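Local coordinates for protein 5'-tyrosyl-DNA phosphodiesterase (Caenorhabditis elegans, PDB 4FVA) that belongs to the endonuclease/exonuclease/phosphatase family of the DNase I-like clan and binds a magnesium ion at one end of its two-sheet alpha/beta core, at residues M17-I21 with V36-V40; V180-A186 with R214-W220; K201-K205 with C242-W248; T230-R234 with W248-A252. All coordinates share one frame. Numbering follows the deposited sequence.

Interactions 1 and 4 both reach one mixed sheet, where strands 13-20 and 249-255 are neighbours; their centres are 8 Å apart, and Ser18 N sits 2.9 Å from Ile250 O. Interaction 2 belongs to the other sheet, 13 Å from interaction 4 between centres, and the two pack through Ile250 CD1, 3.8 Å from Leu218 CG. Interaction 3 joins loops at the magnesium end and shares Trp248 with interaction 4. Its 242-248 loop reaches interaction 1 through Trp19 NE1 to His247 O (2.9 Å) and interaction 2 through Asp216 OD2 to His247 ND1 (2.7 Å). The magnesium, held by Asp22 and Glu52, lies about 4 Å from the side chain of Lys205 and about 9 Å from that of Ile21.

Interaction 1: M17-I21 with V36-V40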
# COMPACT_ATOMS: atom_id res chain seq x y z
N MET A 17 -1.78 -4.31 -4.98
CA MET A 17 -2.40 -4.56 -3.69
C MET A 17 -1.57 -3.85 -2.63
O MET A 17 -0.34 -3.81 -2.74
CB MET A 17 -2.43 -6.07 -3.42
CG MET A 17 -3.00 -6.45 -2.05
SD MET A 17 -3.24 -8.22 -2.00
CE MET A 17 -3.40 -8.48 -0.23
N SER A 18 -2.24 -3.27 -1.64
CA SER A 18 -1.56 -2.59 -0.53
C SER A 18 -2.17 -2.99 0.80
O SER A 18 -3.41 -3.08 0.92
CB SER A 18 -1.63 -1.07 -0.69
OG SER A 18 -0.98 -0.41 0.39
N TRP A 19 -1.33 -3.23 1.81
CA TRP A 19 -1.82 -3.78 3.07
C TRP A 19 -0.94 -3.40 4.25
O TRP A 19 0.26 -3.68 4.26
CB TRP A 19 -1.88 -5.31 2.96
CG TRP A 19 -2.87 -5.98 3.86
CD1 TRP A 19 -3.65 -5.39 4.84
CD2 TRP A 19 -3.20 -7.37 3.87
NE1 TRP A 19 -4.44 -6.34 5.43
CE2 TRP A 19 -4.20 -7.56 4.86
CE3 TRP A 19 -2.77 -8.48 3.12
CZ2 TRP A 19 -4.77 -8.82 5.11
CZ3 TRP A 19 -3.33 -9.73 3.38
CH2 TRP A 19 -4.32 -9.88 4.37
N ASN A 20 -1.55 -2.77 5.24
CA ASN A 20 -0.89 -2.59 6.52
C ASN A 20 -1.14 -3.87 7.29
O ASN A 20 -2.28 -4.17 7.64
CB ASN A 20 -1.44 -1.36 7.26
CG ASN A 20 -0.86 -1.20 8.65
OD1 ASN A 20 -0.56 -2.19 9.32
ND2 ASN A 20 -0.68 0.04 9.08
N ILE A 21 -0.07 -4.64 7.53
CA ILE A 21 -0.25 -5.98 8.09
C ILE A 21 -0.15 -6.05 9.62
O ILE A 21 -0.15 -7.14 10.22
CB ILE A 21 0.67 -7.02 7.41
CG1 ILE A 21 2.14 -6.72 7.67
CG2 ILE A 21 0.34 -7.11 5.87
CD1 ILE A 21 3.08 -7.73 7.06
N VAL A 36 -1.55 -13.82 5.90
CA VAL A 36 -1.23 -12.79 4.93
C VAL A 36 -0.61 -13.41 3.67
O VAL A 36 -1.04 -13.14 2.56
CB VAL A 36 -0.28 -11.71 5.51
CG1 VAL A 36 0.26 -10.82 4.39
CG2 VAL A 36 -1.00 -10.85 6.57
N ALA A 37 0.41 -14.25 3.85
CA ALA A 37 1.06 -14.86 2.70
C ALA A 37 0.07 -15.72 1.92
O ALA A 37 0.09 -15.74 0.69
CB ALA A 37 2.28 -15.66 3.13
N HIS A 38 -0.80 -16.41 2.64
CA HIS A 38 -1.84 -17.23 2.02
C HIS A 38 -2.75 -16.41 1.11
O HIS A 38 -3.03 -16.79 -0.04
CB HIS A 38 -2.66 -17.92 3.11
CG HIS A 38 -3.58 -18.98 2.59
ND1 HIS A 38 -4.85 -18.71 2.14
CD2 HIS A 38 -3.41 -20.32 2.46
CE1 HIS A 38 -5.42 -19.83 1.75
NE2 HIS A 38 -4.57 -20.82 1.94
N ILE A 39 -3.22 -15.28 1.63
CA ILE A 39 -4.14 -14.42 0.89
C ILE A 39 -3.46 -13.82 -0.35
O ILE A 39 -4.06 -13.75 -1.43
CB ILE A 39 -4.74 -13.32 1.81
CG1 ILE A 39 -5.84 -13.93 2.69
CG2 ILE A 39 -5.31 -12.18 0.98
CD1 ILE A 39 -6.06 -13.22 4.01
N VAL A 40 -2.21 -13.40 -0.18
CA VAL A 40 -1.41 -12.89 -1.30
C VAL A 40 -1.34 -13.92 -2.44
O VAL A 40 -1.57 -13.58 -3.60
CB VAL A 40 0.04 -12.52 -0.85
CG1 VAL A 40 0.93 -12.20 -2.07
CG2 VAL A 40 0.02 -11.35 0.12
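Apolar side chains alone carry this contact; no hydrogen bond crosses between strand residues 17-20 and helix residues 36-40, whose axes run nearly antiparallel (168°) and come no closer than 11.7 Å. Alternation along the strand sends Met17 and Trp19 toward the helix, and Ile21, just past the strand end, follows them. The indole of Trp19 takes the largest share: its CZ3 lies 3.9 Å from Val36 CG1, Val36 CG2 sits over one ring face, and Ile39 CD1 meets the ring edge, 3.8 Å from CH2. This is the first strand-helix pair of a beta-alpha-beta unit, strand 13-20, helix 29-43 and strand 47-53, in which the helix covers one face of the sheet. The extended side chain of Met17, all t, carries CE to 4.3 Å from Ile39 CG2 and 4.5 Å from Val40 CG2. At the other end Ile21 CG2 packs 4.0 Å from Val36 CG1. Polar groups are served elsewhere: Trp19 NE1 donates to His247 O, while Ser18 and Asn20 point off the helix side, Ser18 OG bonding Gln51 and Asn20 ND2 bonding Asp165 and Glu52, the latter a magnesium ligand. Within the helix, Val40 N donates to Val36 O at 3.0 Å.

Interaction 2: V180-A186 with R214-W220; sequences VKDAWEA and RFDRLYW
A short antiparallel beta bridge running into a capped helical turn joins 180-186 to strand 212-221. Lys181 and Trp220 form the hydrogen-bonded pair (CA-CA 5.6 Å), with Lys181 N to Trp220 O at 3.0 Å and Trp220 N to Lys181 O at 2.9 Å. Asp182 and Tyr219 follow as the non-hydrogen-bonded pair, 4.5 Å between CA atoms. The chain then turns helical at Ala183 (phi/psi -56/-45), whose N still donates to Leu218 O at 2.7 Å; Ala186 N returns to Asp182 O at 2.8 Å. Asp182, chi1 t, is the N-cap: its OD1 accepts weak bonds from Trp184 N (2.9 Å) and Glu185 N (3.4 Å), and takes a bond from a water, 3.0 Å away, that accepts from Leu218 N at 2.9 Å. Its OD2 forms a salt bridge with Arg214, 2.9 Å from NH1 and 3.0 Å from NH2. Glu185 OE1 adds a long 3.8 Å bridge to Arg214 NH2. Arg214 CD lies over the six-membered ring of Trp184, 4.1 Å from its centroid, a CH-pi contact. Trp220, chi1 near 97°, brings CZ3 3.6 Å from Lys181 CB and CH2 3.7 Å from Ala186 CB. Val180 CG1 packs 3.8 Å from Tyr219 CB. Such a strand-to-helix junction, its Asp N-cap tied by a salt bridge to Arg214, just ahead of strand residues 216-220, edges the second sheet of this DNase I-like fold.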
# COMPACT_ATOMS: atom_id res chain seq x y z
N VAL A 180 -3.47 12.71 -11.95
CA VAL A 180 -3.35 11.71 -10.88
C VAL A 180 -4.73 11.47 -10.27
O VAL A 180 -5.37 12.41 -9.79
CB VAL A 180 -2.39 12.17 -9.74
CG1 VAL A 180 -2.37 11.14 -8.61
CG2 VAL A 180 -0.98 12.41 -10.27
N LYS A 181 -5.16 10.21 -10.25
CA LYS A 181 -6.47 9.86 -9.74
C LYS A 181 -6.40 8.85 -8.62
O LYS A 181 -5.49 8.02 -8.57
CB LYS A 181 -7.37 9.29 -10.84
CG LYS A 181 -7.78 10.29 -11.92
CD LYS A 181 -8.73 9.63 -12.93
CE LYS A 181 -9.33 10.67 -13.87
NZ LYS A 181 -8.28 11.48 -14.54
N ASP A 182 -7.41 8.91 -7.76
CA ASP A 182 -7.55 8.00 -6.65
C ASP A 182 -8.24 6.74 -7.16
O ASP A 182 -9.34 6.80 -7.71
CB ASP A 182 -8.36 8.68 -5.55
CG ASP A 182 -8.61 7.78 -4.36
OD1 ASP A 182 -8.82 6.57 -4.58
OD2 ASP A 182 -8.63 8.29 -3.22
N ALA A 183 -7.58 5.60 -7.01
CA ALA A 183 -8.08 4.34 -7.57
C ALA A 183 -9.50 4.00 -7.11
O ALA A 183 -10.34 3.58 -7.91
CB ALA A 183 -7.12 3.19 -7.25
N TRP A 184 -9.77 4.16 -5.82
CA TRP A 184 -11.10 3.86 -5.32
C TRP A 184 -12.18 4.75 -5.93
O TRP A 184 -13.27 4.28 -6.27
CB TRP A 184 -11.17 3.98 -3.80
CG TRP A 184 -12.57 3.85 -3.29
CD1 TRP A 184 -13.30 2.69 -3.20
CD2 TRP A 184 -13.39 4.89 -2.76
NE1 TRP A 184 -14.54 2.97 -2.66
CE2 TRP A 184 -14.62 4.31 -2.38
CE3 TRP A 184 -13.21 6.27 -2.57
CZ2 TRP A 184 -15.67 5.05 -1.82
CZ3 TRP A 184 -14.26 7.01 -2.02
CH2 TRP A 184 -15.46 6.40 -1.65
N GLU A 185 -11.88 6.04 -6.02
CA GLU A 185 -12.79 7.00 -6.64
C GLU A 185 -13.01 6.69 -8.11
O GLU A 185 -14.15 6.65 -8.57
CB GLU A 185 -12.26 8.42 -6.49
CG GLU A 185 -12.31 8.99 -5.08
CD GLU A 185 -11.68 10.36 -5.04
OE1 GLU A 185 -11.60 10.96 -3.94
OE2 GLU A 185 -11.27 10.85 -6.11
N ALA A 186 -11.93 6.48 -8.84
CA ALA A 186 -12.00 6.20 -10.27
C ALA A 186 -12.73 4.89 -10.58
O ALA A 186 -13.23 4.68 -11.68
CB ALA A 186 -10.61 6.20 -10.89
N ARG A 214 -10.94 5.65 5.57
CA ARG A 214 -10.32 5.21 4.34
C ARG A 214 -8.86 5.61 4.38
O ARG A 214 -8.43 6.48 3.63
CB ARG A 214 -11.04 5.81 3.13
CG ARG A 214 -10.56 5.23 1.81
CD ARG A 214 -11.57 5.48 0.70
NE ARG A 214 -11.56 6.85 0.21
CZ ARG A 214 -10.75 7.29 -0.76
NH1 ARG A 214 -9.88 6.46 -1.33
NH2 ARG A 214 -10.82 8.55 -1.16
N PHE A 215 -8.13 4.94 5.26
CA PHE A 215 -6.73 5.24 5.53
C PHE A 215 -5.83 4.77 4.39
O PHE A 215 -4.81 5.38 4.10
CB PHE A 215 -6.29 4.54 6.83
CG PHE A 215 -6.73 5.23 8.10
CD1 PHE A 215 -7.02 6.59 8.12
CD2 PHE A 215 -6.83 4.51 9.30
CE1 PHE A 215 -7.41 7.21 9.31
CE2 PHE A 215 -7.22 5.13 10.49
CZ PHE A 215 -7.51 6.48 10.49
N ASP A 216 -6.21 3.66 3.77
CA ASP A 216 -5.38 3.04 2.77
C ASP A 216 -5.84 3.43 1.37
O ASP A 216 -7.01 3.24 1.03
CB ASP A 216 -5.41 1.53 2.98
CG ASP A 216 -5.06 1.15 4.41
OD1 ASP A 216 -3.85 1.10 4.70
OD2 ASP A 216 -5.98 0.94 5.24
N ARG A 217 -4.94 4.00 0.58
CA ARG A 217 -5.33 4.50 -0.73
C ARG A 217 -4.25 4.25 -1.77
O ARG A 217 -3.08 4.09 -1.44
CB ARG A 217 -5.63 6.01 -0.67
CG ARG A 217 -6.65 6.40 0.40
CD ARG A 217 -7.02 7.88 0.31
NE ARG A 217 -7.86 8.29 1.44
CZ ARG A 217 -8.48 9.46 1.53
NH1 ARG A 217 -8.38 10.35 0.54
NH2 ARG A 217 -9.21 9.75 2.59
N LEU A 218 -4.68 4.24 -3.03
CA LEU A 218 -3.76 4.11 -4.15
C LEU A 218 -4.09 5.18 -5.18
O LEU A 218 -5.24 5.30 -5.61
CB LEU A 218 -3.91 2.72 -4.79
CG LEU A 218 -3.02 1.66 -4.15
CD1 LEU A 218 -3.39 0.25 -4.64
CD2 LEU A 218 -1.54 1.99 -4.43
N TYR A 219 -3.08 5.95 -5.56
CA TYR A 219 -3.22 6.95 -6.61
C TYR A 219 -2.41 6.47 -7.79
O TYR A 219 -1.42 5.75 -7.62
CB TYR A 219 -2.69 8.30 -6.13
CG TYR A 219 -3.45 8.88 -4.97
CD1 TYR A 219 -3.09 8.60 -3.67
CD2 TYR A 219 -4.55 9.70 -5.18
CE1 TYR A 219 -3.79 9.12 -2.59
CE2 TYR A 219 -5.26 10.23 -4.12
CZ TYR A 219 -4.87 9.94 -2.83
OH TYR A 219 -5.57 10.46 -1.77
N TRP A 220 -2.82 6.86 -9.00
CA TRP A 220 -1.99 6.56 -10.16
C TRP A 220 -2.06 7.61 -11.26
O TRP A 220 -3.00 8.40 -11.35
CB TRP A 220 -2.29 5.17 -10.72
CG TRP A 220 -3.24 5.14 -11.89
CD1 TRP A 220 -2.91 4.91 -13.19
CD2 TRP A 220 -4.66 5.33 -11.85
NE1 TRP A 220 -4.05 4.94 -13.97
CE2 TRP A 220 -5.13 5.20 -13.18
CE3 TRP A 220 -5.58 5.60 -10.83
CZ2 TRP A 220 -6.49 5.33 -13.51
CZ3 TRP A 220 -6.93 5.72 -11.16
CH2 TRP A 220 -7.37 5.58 -12.49
O HOH W 1 -7.58 4.27 -3.17

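Interaction 3: K201-K205 with C242-W248; sequences KNDNK and CFPSDHW
Two asparagine side chains, rather than paired backbones, knit these two irregular loops together. Asn204 (phi/psi -57/-38, chi1 m) points toward 242-248 and holds both polar backbone atoms of Phe243: Phe243 N donates to its OD1 at 2.8 Å, and its ND2 donates to Phe243 O at 2.9 Å. Asn202, chi1 t, sends ND2 to Ser245 O at 2.9 Å, while its OD1 accepts from Asn204 N at 3.0 Å, an Asx turn. Across the gap Ser245 OG accepts from His247 N at 3.0 Å, an ST turn, and also bonds Asn20 O. The closest CA atoms are those of Asn204 and Asp246, 5.3 Å apart, with their CB atoms at 3.9 Å. Phe243 (chi1 m) has its CB toward 201-205; Asp203 OD1, salt-bridged to Arg236, lies at the ring edge, 3.4 Å from CE2, and Lys201 O is 3.6 Å from CE2. Trp248 reaches back so that CZ3 comes 3.1 Å from Asn202 ND2. Lys205, poorly ordered, has chi1 and chi2 both m; its NZ is 4.1 Å from Asp246 OD2, beyond a salt bridge, and a water links them, 2.6 Å from NZ and 2.7 Å from OD2. Lys205 NZ also bonds Asp22, a magnesium ligand, and Asp246 OD2 also bonds Trp197 NE1. Asparagine amide hydrogen bonds thus join the loop backbones, and Lys205 is consistent with a link to the metal site.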
# COMPACT_ATOMS: atom_id res chain seq x y z
N LYS A 201 -16.33 -3.45 12.31
CA LYS A 201 -16.29 -4.82 11.81
C LYS A 201 -14.97 -5.51 12.13
O LYS A 201 -14.91 -6.73 12.22
CB LYS A 201 -16.57 -4.83 10.31
CG LYS A 201 -17.93 -4.21 9.95
CD LYS A 201 -18.21 -4.24 8.45
CE LYS A 201 -19.51 -3.52 8.08
NZ LYS A 201 -19.39 -2.03 8.20
N ASN A 202 -13.90 -4.73 12.29
CA ASN A 202 -12.62 -5.34 12.62
C ASN A 202 -12.34 -5.21 14.11
O ASN A 202 -12.21 -4.09 14.61
CB ASN A 202 -11.49 -4.70 11.80
CG ASN A 202 -10.22 -5.51 11.83
OD1 ASN A 202 -9.67 -5.80 12.90
ND2 ASN A 202 -9.75 -5.92 10.65
N ASP A 203 -12.25 -6.34 14.81
CA ASP A 203 -12.07 -6.31 16.26
C ASP A 203 -10.68 -6.75 16.69
O ASP A 203 -10.48 -7.13 17.85
CB ASP A 203 -13.14 -7.16 16.97
CG ASP A 203 -13.10 -8.63 16.57
OD1 ASP A 203 -12.27 -9.00 15.71
OD2 ASP A 203 -13.91 -9.42 17.10
N ASN A 204 -9.72 -6.73 15.77
CA ASN A 204 -8.35 -7.00 16.17
C ASN A 204 -7.94 -6.02 17.26
O ASN A 204 -7.23 -6.37 18.20
CB ASN A 204 -7.38 -6.93 14.98
CG ASN A 204 -7.27 -8.25 14.23
OD1 ASN A 204 -8.23 -9.02 14.13
ND2 ASN A 204 -6.07 -8.53 13.72
N LYS A 205 -8.40 -4.77 17.13
CA LYS A 205 -8.13 -3.75 18.13
C LYS A 205 -9.37 -3.34 18.93
O LYS A 205 -10.46 -3.13 18.37
CB LYS A 205 -7.49 -2.53 17.48
CG LYS A 205 -6.22 -2.88 16.76
CD LYS A 205 -5.21 -3.42 17.76
CE LYS A 205 -3.93 -3.90 17.07
NZ LYS A 205 -3.14 -2.79 16.47
N CYS A 242 -8.83 -14.29 14.85
CA CYS A 242 -8.59 -12.88 14.57
C CYS A 242 -8.45 -12.65 13.06
O CYS A 242 -8.31 -13.61 12.28
CB CYS A 242 -7.36 -12.39 15.32
SG CYS A 242 -5.85 -13.20 14.77
N PHE A 243 -8.51 -11.39 12.64
CA PHE A 243 -8.26 -11.05 11.26
C PHE A 243 -6.75 -11.00 11.04
O PHE A 243 -5.99 -10.84 11.99
CB PHE A 243 -8.92 -9.73 10.91
CG PHE A 243 -10.42 -9.75 11.05
CD1 PHE A 243 -11.23 -10.21 10.02
CD2 PHE A 243 -11.03 -9.31 12.23
CE1 PHE A 243 -12.61 -10.23 10.14
CE2 PHE A 243 -12.42 -9.34 12.37
CZ PHE A 243 -13.21 -9.79 11.33
N PRO A 244 -6.30 -11.16 9.78
CA PRO A 244 -4.86 -11.08 9.53
C PRO A 244 -4.30 -9.75 10.02
O PRO A 244 -3.19 -9.69 10.55
CB PRO A 244 -4.76 -11.16 8.00
CG PRO A 244 -5.98 -11.96 7.59
CD PRO A 244 -7.06 -11.50 8.56
N SER A 245 -5.08 -8.70 9.86
CA SER A 245 -4.67 -7.35 10.25
C SER A 245 -5.88 -6.56 10.71
O SER A 245 -7.00 -6.93 10.41
CB SER A 245 -4.02 -6.65 9.05
OG SER A 245 -3.74 -5.29 9.34
N ASP A 246 -5.65 -5.46 11.41
CA ASP A 246 -6.75 -4.56 11.75
C ASP A 246 -7.15 -3.70 10.55
O ASP A 246 -8.14 -2.96 10.62
CB ASP A 246 -6.42 -3.68 12.97
CG ASP A 246 -5.26 -2.74 12.73
OD1 ASP A 246 -4.30 -3.13 12.02
OD2 ASP A 246 -5.31 -1.61 13.25
N HIS A 247 -6.36 -3.77 9.47
CA HIS A 247 -6.71 -3.16 8.17
C HIS A 247 -7.16 -4.21 7.14
O HIS A 247 -6.64 -5.32 7.11
CB HIS A 247 -5.51 -2.43 7.54
CG HIS A 247 -5.08 -1.19 8.27
ND1 HIS A 247 -5.21 0.07 7.73
CD2 HIS A 247 -4.49 -1.02 9.48
CE1 HIS A 247 -4.74 0.97 8.58
NE2 HIS A 247 -4.30 0.33 9.65
N TRP A 248 -8.10 -3.84 6.27
CA TRP A 248 -8.37 -4.63 5.08
C TRP A 248 -7.29 -4.30 4.06
O TRP A 248 -6.73 -3.21 4.08
CB TRP A 248 -9.73 -4.29 4.47
CG TRP A 248 -10.91 -4.35 5.41
CD1 TRP A 248 -11.98 -3.49 5.44
CD2 TRP A 248 -11.13 -5.30 6.46
NE1 TRP A 248 -12.86 -3.87 6.43
CE2 TRP A 248 -12.36 -4.97 7.07
CE3 TRP A 248 -10.42 -6.40 6.94
CZ2 TRP A 248 -12.88 -5.70 8.15
CZ3 TRP A 248 -10.94 -7.13 8.01
CH2 TRP A 248 -12.16 -6.77 8.60
O HOH W 2 -3.19 -0.93 14.70

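Interaction 4: T230-R234 with W248-A252; sequences TLEGR and WAINA
Thr230, within a strand begun earlier, pairs antiparallel: strand residues 230-232 and 249-252 cross at 141°, their axes 4.6 Å apart at closest approach. It makes a hydrogen-bonded pair with Asn251 (CA-CA 5.2 Å): Thr230 N to Asn251 O and Asn251 N to Thr230 O are both 3.0 Å. With chi1 p, its OG1 donates to Glu232 OE2 at 2.9 Å and accepts a weak bond from Asn251 ND2 at 3.4 Å. Leu231 faces Ile250 as the non-hydrogen-bonded pair, CA atoms 4.8 Å apart; its side chain, m then t, packs CD2 3.8 Å from Ile250 CG2 and CD1 4.1 Å from Trp248 CD1. These strands form one margin of the mixed sheet: 226-232 is its outermost strand here, and 249-255 lies between it and 13-20, bonding onward from Ile250 to Ser18. Glu232 closes the extended pairing with Ala249, also at CA-CA 4.8 Å, through Glu232 N to Ala249 O at 2.9 Å and Ala249 N to Glu232 O at 2.8 Å. Its side chain shares a face with those of Thr230, Ala249 and Asn251. Gly233 then leaves the strand with positive phi (71/30), placing its O 3.5 Å from Trp248 CE3. Arg234, chi1 m, lays CG over the five-membered ring of Trp248, 3.7 Å from the centroid, in a CH-pi contact; the Trp248 ring also meets Phe243 edge-to-face.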
# COMPACT_ATOMS: atom_id res chain seq x y z
N THR A 230 -11.12 -3.70 -5.18
CA THR A 230 -11.77 -4.56 -4.19
C THR A 230 -11.05 -4.51 -2.85
O THR A 230 -9.92 -4.01 -2.76
CB THR A 230 -11.82 -6.04 -4.62
OG1 THR A 230 -10.48 -6.56 -4.66
CG2 THR A 230 -12.46 -6.19 -6.01
N LEU A 231 -11.68 -5.03 -1.80
CA LEU A 231 -11.02 -5.15 -0.51
C LEU A 231 -10.69 -6.61 -0.28
O LEU A 231 -11.43 -7.47 -0.74
CB LEU A 231 -11.93 -4.63 0.61
CG LEU A 231 -12.24 -3.14 0.49
CD1 LEU A 231 -13.14 -2.65 1.62
CD2 LEU A 231 -10.92 -2.37 0.46
N GLU A 232 -9.61 -6.88 0.44
CA GLU A 232 -9.21 -8.26 0.68
C GLU A 232 -8.78 -8.45 2.13
O GLU A 232 -8.62 -7.47 2.86
CB GLU A 232 -8.08 -8.66 -0.27
CG GLU A 232 -8.37 -8.38 -1.74
CD GLU A 232 -9.37 -9.37 -2.33
OE1 GLU A 232 -9.62 -10.42 -1.71
OE2 GLU A 232 -9.89 -9.10 -3.43
N GLY A 233 -8.63 -9.71 2.54
CA GLY A 233 -8.27 -10.04 3.91
C GLY A 233 -9.37 -9.77 4.91
O GLY A 233 -9.10 -9.47 6.08
N ARG A 234 -10.63 -9.89 4.47
CA ARG A 234 -11.75 -9.58 5.35
C ARG A 234 -12.31 -10.78 6.11
O ARG A 234 -13.29 -10.66 6.85
CB ARG A 234 -12.87 -8.89 4.57
CG ARG A 234 -12.51 -7.48 4.16
CD ARG A 234 -13.73 -6.71 3.66
NE ARG A 234 -14.19 -7.13 2.34
CZ ARG A 234 -15.16 -6.52 1.67
NH1 ARG A 234 -15.76 -5.45 2.19
NH2 ARG A 234 -15.53 -6.96 0.47
N TRP A 248 -8.10 -3.84 6.27
CA TRP A 248 -8.37 -4.63 5.08
C TRP A 248 -7.29 -4.30 4.06
O TRP A 248 -6.73 -3.21 4.08
CB TRP A 248 -9.73 -4.29 4.47
CG TRP A 248 -10.91 -4.35 5.41
CD1 TRP A 248 -11.98 -3.49 5.44
CD2 TRP A 248 -11.13 -5.30 6.46
NE1 TRP A 248 -12.86 -3.87 6.43
CE2 TRP A 248 -12.36 -4.97 7.07
CE3 TRP A 248 -10.42 -6.40 6.94
CZ2 TRP A 248 -12.88 -5.70 8.15
CZ3 TRP A 248 -10.94 -7.13 8.01
CH2 TRP A 248 -12.16 -6.77 8.60
N ALA A 249 -6.99 -5.23 3.16
CA ALA A 249 -6.07 -4.91 2.07
C ALA A 249 -6.86 -4.23 0.95
O ALA A 249 -8.04 -4.51 0.78
CB ALA A 249 -5.38 -6.17 1.56
N ILE A 250 -6.22 -3.33 0.22
CA ILE A 250 -6.84 -2.82 -0.99
C ILE A 250 -6.18 -3.49 -2.19
O ILE A 250 -5.00 -3.83 -2.16
CB ILE A 250 -6.81 -1.27 -1.11
CG1 ILE A 250 -5.39 -0.72 -1.13
CG2 ILE A 250 -7.61 -0.63 0.04
CD1 ILE A 250 -5.35 0.80 -1.30
N ASN A 251 -6.97 -3.70 -3.24
CA ASN A 251 -6.54 -4.44 -4.40
C ASN A 251 -7.06 -3.76 -5.67
O ASN A 251 -8.26 -3.80 -5.96
CB ASN A 251 -7.05 -5.88 -4.30
CG ASN A 251 -6.62 -6.74 -5.48
OD1 ASN A 251 -5.53 -6.57 -6.01
ND2 ASN A 251 -7.50 -7.63 -5.92
N ALA A 252 -6.19 -3.10 -6.42
CA ALA A 252 -6.64 -2.36 -7.59
C ALA A 252 -6.04 -2.94 -8.86
O ALA A 252 -4.82 -3.17 -8.95
CB ALA A 252 -6.28 -0.88 -7.46